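Local coordinates for protein adenylyl-sulfate kinase 1, chloroplastic (Arabidopsis thaliana, PDB 3UIE) that transfers a phosphate from ATP to adenosine 5'-phosphosulfate, producing the activated sulfate 3'-phosphoadenylyl sulfate in the chloroplast, at residues K146-G151 with T157-P162. Numbering follows the deposited sequence.
Sequences KLARAG and TGIDDP. With ADX (adenosine-5'-phosphosulfate), chain D.
The loop that carries I159 against A148 and R149 is held in shape by a 2.8 Å hydrogen bond from G158 N to D161 O. This loop belongs to the adenylyl-sulfate kinase domain, a P-loop fold in which helix 144-149 and the loop leading on to strand 171-173 probably form part of the lid over the nucleotide sites. The contact illustrates how a short helix and the loop following it can be joined by one aliphatic side chain. I159 CB points at the helix, and CG1 lies 4.3 Å from A148 CB, an apolar meeting at the helix flank. The same branch runs on to CD1, which reaches the arginine. R149 sets out from its backbone away from the loop, but a bend at chi2 (-68°) swings its far end back, so that the guanidinium turns one face to I159 CD1. CD1 sits over the centre of that plane, 3.4 Å from CZ, a methyl group packed on the flat face of the cation. A salt bridge from R149 NE to E137 OE2 on helix 133-139 should limit the rotation of the group and leave the flat face for I159. D160 contributes little: its OD2 stands 6.9 Å from R149 NH1, a separation at which any attraction would be weak. Just beyond the contact the helix ends in a Schellman motif, with G151 at positive phi (77°) as the C-prime residue, K152 N bonded to L147 O, and G151 N to A148 O at 3.0 Å. Two residues before I159 the loop borders the substrate pocket. There T157, also touching I105 and Y163, brings its backbone N to 3.5 Å from N1 of the adenine of adenosine-5'-phosphosulfate, and its OG1 to 3.8 Å from that same N1.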
ATOM      1  N   LYS A 146      16.078  19.976  19.998  1.00 33.91           N
ATOM      2  CA  LYS A 146      17.009  20.196  21.107  1.00 47.72           C
ATOM      3  C   LYS A 146      18.009  19.043  21.231  1.00 50.00           C
ATOM      4  O   LYS A 146      19.190  19.259  21.503  1.00 52.08           O
ATOM      5  CB  LYS A 146      16.266  20.434  22.423  1.00 58.28           C
ATOM      6  CG  LYS A 146      15.313  19.325  22.800  1.00 75.52           C
ATOM      7  CD  LYS A 146      14.424  19.729  23.969  1.00 85.91           C
ATOM      8  CE  LYS A 146      13.493  20.872  23.593  1.00 84.88           C
ATOM      9  NZ  LYS A 146      12.480  21.132  24.653  1.00 86.74           N
ATOM     10  N   LEU A 147      17.534  17.821  21.012  1.00 46.62           N
ATOM     11  CA  LEU A 147      18.411  16.651  21.029  1.00 41.07           C
ATOM     12  C   LEU A 147      19.409  16.739  19.870  1.00 48.59           C
ATOM     13  O   LEU A 147      20.587  16.416  20.025  1.00 45.15           O
ATOM     14  CB  LEU A 147      17.586  15.365  20.944  1.00 43.80           C
ATOM     15  CG  LEU A 147      16.783  15.002  22.194  1.00 53.09           C
ATOM     16  CD1 LEU A 147      15.701  13.988  21.889  1.00 48.71           C
ATOM     17  CD2 LEU A 147      17.707  14.478  23.281  1.00 60.73           C
ATOM     18  N   ALA A 148      18.934  17.197  18.713  1.00 41.99           N
ATOM     19  CA  ALA A 148      19.801  17.389  17.552  1.00 39.41           C
ATOM     20  C   ALA A 148      20.859  18.468  17.800  1.00 48.63           C
ATOM     21  O   ALA A 148      22.037  18.271  17.491  1.00 40.48           O
ATOM     22  CB  ALA A 148      18.969  17.735  16.318  1.00 40.09           C
ATOM     23  N   ARG A 149      20.428  19.609  18.330  1.00 44.95           N
ATOM     24  CA  ARG A 149      21.341  20.708  18.656  1.00 46.52           C
ATOM     25  C   ARG A 149      22.401  20.254  19.653  1.00 49.12           C
ATOM     26  O   ARG A 149      23.552  20.687  19.594  1.00 55.56           O
ATOM     27  CB  ARG A 149      20.574  21.895  19.241  1.00 41.46           C
ATOM     28  CG  ARG A 149      19.651  22.605  18.274  1.00 46.17           C
ATOM     29  CD  ARG A 149      20.430  23.328  17.200  1.00 46.72           C
ATOM     30  NE  ARG A 149      19.592  24.260  16.447  1.00 47.32           N
ATOM     31  CZ  ARG A 149      20.014  24.967  15.405  1.00 52.48           C
ATOM     32  NH1 ARG A 149      21.266  24.844  14.986  1.00 61.50           N
ATOM     33  NH2 ARG A 149      19.190  25.795  14.775  1.00 46.77           N
ATOM     34  N   ALA A 150      22.000  19.386  20.575  1.00 43.59           N
ATOM     35  CA  ALA A 150      22.903  18.896  21.612  1.00 55.85           C
ATOM     36  C   ALA A 150      23.743  17.694  21.159  1.00 62.29           C
ATOM     37  O   ALA A 150      24.460  17.090  21.962  1.00 61.73           O
ATOM     38  CB  ALA A 150      22.120  18.557  22.872  1.00 53.08           C
ATOM     39  N   GLY A 151      23.648  17.345  19.877  1.00 52.15           N
ATOM     40  CA  GLY A 151      24.466  16.281  19.315  1.00 56.66           C
ATOM     41  C   GLY A 151      24.043  14.857  19.647  1.00 50.29           C
ATOM     42  O   GLY A 151      24.736  13.900  19.301  1.00 46.60           O
ATOM     43  N   THR A 157      17.378  16.544   9.969  1.00 34.16           N
ATOM     44  CA  THR A 157      16.928  17.444   8.912  1.00 34.60           C
ATOM     45  C   THR A 157      16.766  18.891   9.379  1.00 36.95           C
ATOM     46  O   THR A 157      16.070  19.161  10.351  1.00 34.35           O
ATOM     47  CB  THR A 157      15.595  16.943   8.312  1.00 34.03           C
ATOM     48  OG1 THR A 157      15.802  15.657   7.726  1.00 33.76           O
ATOM     49  CG2 THR A 157      15.089  17.893   7.233  1.00 28.63           C
ATOM     50  N   GLY A 158      17.412  19.818   8.675  1.00 33.94           N
ATOM     51  CA  GLY A 158      17.279  21.235   8.967  1.00 29.04           C
ATOM     52  C   GLY A 158      18.391  21.724   9.883  1.00 33.43           C
ATOM     53  O   GLY A 158      18.596  22.927  10.036  1.00 35.09           O
ATOM     54  N   ILE A 159      19.116  20.777  10.472  1.00 37.28           N
ATOM     55  CA  ILE A 159      20.203  21.082  11.396  1.00 37.98           C
ATOM     56  C   ILE A 159      21.528  20.598  10.817  1.00 42.15           C
ATOM     57  O   ILE A 159      22.424  21.396  10.551  1.00 44.64           O
ATOM     58  CB  ILE A 159      19.983  20.404  12.765  1.00 40.98           C
ATOM     59  CG1 ILE A 159      18.699  20.922  13.417  1.00 44.14           C
ATOM     60  CG2 ILE A 159      21.201  20.600  13.683  1.00 38.63           C
ATOM     61  CD1 ILE A 159      18.654  22.411  13.582  1.00 46.03           C
ATOM     62  N   ASP A 160      21.633  19.287  10.610  1.00 39.14           N
ATOM     63  CA  ASP A 160      22.860  18.655  10.120  1.00 41.12           C
ATOM     64  C   ASP A 160      22.621  17.841   8.847  1.00 47.48           C
ATOM     65  O   ASP A 160      23.470  17.049   8.434  1.00 46.80           O
ATOM     66  CB  ASP A 160      23.468  17.767  11.206  1.00 46.67           C
ATOM     67  CG  ASP A 160      24.022  18.572  12.367  1.00 59.42           C
ATOM     68  OD1 ASP A 160      23.806  18.184  13.537  1.00 61.82           O
ATOM     69  OD2 ASP A 160      24.673  19.603  12.103  1.00 63.85           O
ATOM     70  N   ASP A 161      21.460  18.041   8.232  1.00 39.58           N
ATOM     71  CA  ASP A 161      21.130  17.397   6.964  1.00 43.36           C
ATOM     72  C   ASP A 161      20.204  18.336   6.202  1.00 39.49           C
ATOM     73  O   ASP A 161      19.395  19.037   6.807  1.00 40.40           O
ATOM     74  CB  ASP A 161      20.464  16.041   7.193  1.00 49.48           C
ATOM     75  CG  ASP A 161      20.587  15.117   5.988  1.00 54.95           C
ATOM     76  OD1 ASP A 161      21.724  14.850   5.545  1.00 57.10           O
ATOM     77  OD2 ASP A 161      19.544  14.664   5.474  1.00 54.36           O
ATOM     78  N   PRO A 162      20.341  18.387   4.871  1.00 43.01           N
ATOM     79  CA  PRO A 162      19.592  19.428   4.159  1.00 43.64           C
ATOM     80  C   PRO A 162      18.105  19.121   3.988  1.00 36.71           C
ATOM     81  O   PRO A 162      17.718  17.960   3.867  1.00 43.19           O
ATOM     82  CB  PRO A 162      20.289  19.489   2.794  1.00 45.11           C
ATOM     83  CG  PRO A 162      20.916  18.148   2.624  1.00 45.81           C
ATOM     84  CD  PRO A 162      21.301  17.687   4.002  1.00 42.82           C
TER
HETATM   85  SB  ADX D 401      12.156  11.053   6.005  1.00 28.08           S
HETATM   86  O1B ADX D 401      12.702   9.742   5.797  1.00 30.55           O
HETATM   87  O2B ADX D 401      13.243  12.048   5.854  1.00 29.04           O
HETATM   88  O3B ADX D 401      11.105  11.368   5.017  1.00 24.99           O
HETATM   89  PA  ADX D 401      10.247  10.595   7.972  1.00 30.07           P
HETATM   90  O1A ADX D 401       9.995   9.220   7.413  1.00 28.19           O
HETATM   91  O2A ADX D 401       9.059  11.522   7.769  1.00 30.40           O
HETATM   92  O3A ADX D 401      11.612  11.197   7.405  1.00 29.78           O
HETATM   93  O5' ADX D 401      10.516  10.418   9.516  1.00 33.39           O
HETATM   94  C5' ADX D 401      10.522  11.539  10.348  1.00 39.89           C
HETATM   95  C4' ADX D 401      10.239  11.290  11.736  1.00 45.52           C
HETATM   96  O4' ADX D 401      11.280  10.494  12.292  1.00 37.95           O
HETATM   97  C3' ADX D 401      10.227  12.585  12.465  1.00 39.73           C
HETATM   98  O3' ADX D 401       8.996  12.723  13.103  1.00 43.11           O
HETATM   99  C2' ADX D 401      11.192  12.479  13.481  1.00 57.66           C
HETATM  100  O2' ADX D 401      10.476  12.441  14.669  1.00 75.93           O
HETATM  101  C1' ADX D 401      11.875  11.175  13.353  1.00 47.10           C
HETATM  102  N9  ADX D 401      13.302  11.316  13.234  1.00 37.71           N
HETATM  103  C8  ADX D 401      14.228  10.586  13.898  1.00 40.46           C
HETATM  104  N7  ADX D 401      15.452  10.944  13.469  1.00 37.13           N
HETATM  105  C5  ADX D 401      15.301  11.903  12.531  1.00 34.38           C
HETATM  106  C6  ADX D 401      16.197  12.654  11.744  1.00 45.99           C
HETATM  107  N6  ADX D 401      17.603  12.434  11.859  1.00 42.58           N
HETATM  108  N1  ADX D 401      15.719  13.580  10.876  1.00 51.12           N
HETATM  109  C2  ADX D 401      14.396  13.781  10.758  1.00 50.44           C
HETATM  110  N3  ADX D 401      13.510  13.076  11.499  1.00 43.39           N
HETATM  111  C4  ADX D 401      13.929  12.140  12.379  1.00 34.06           C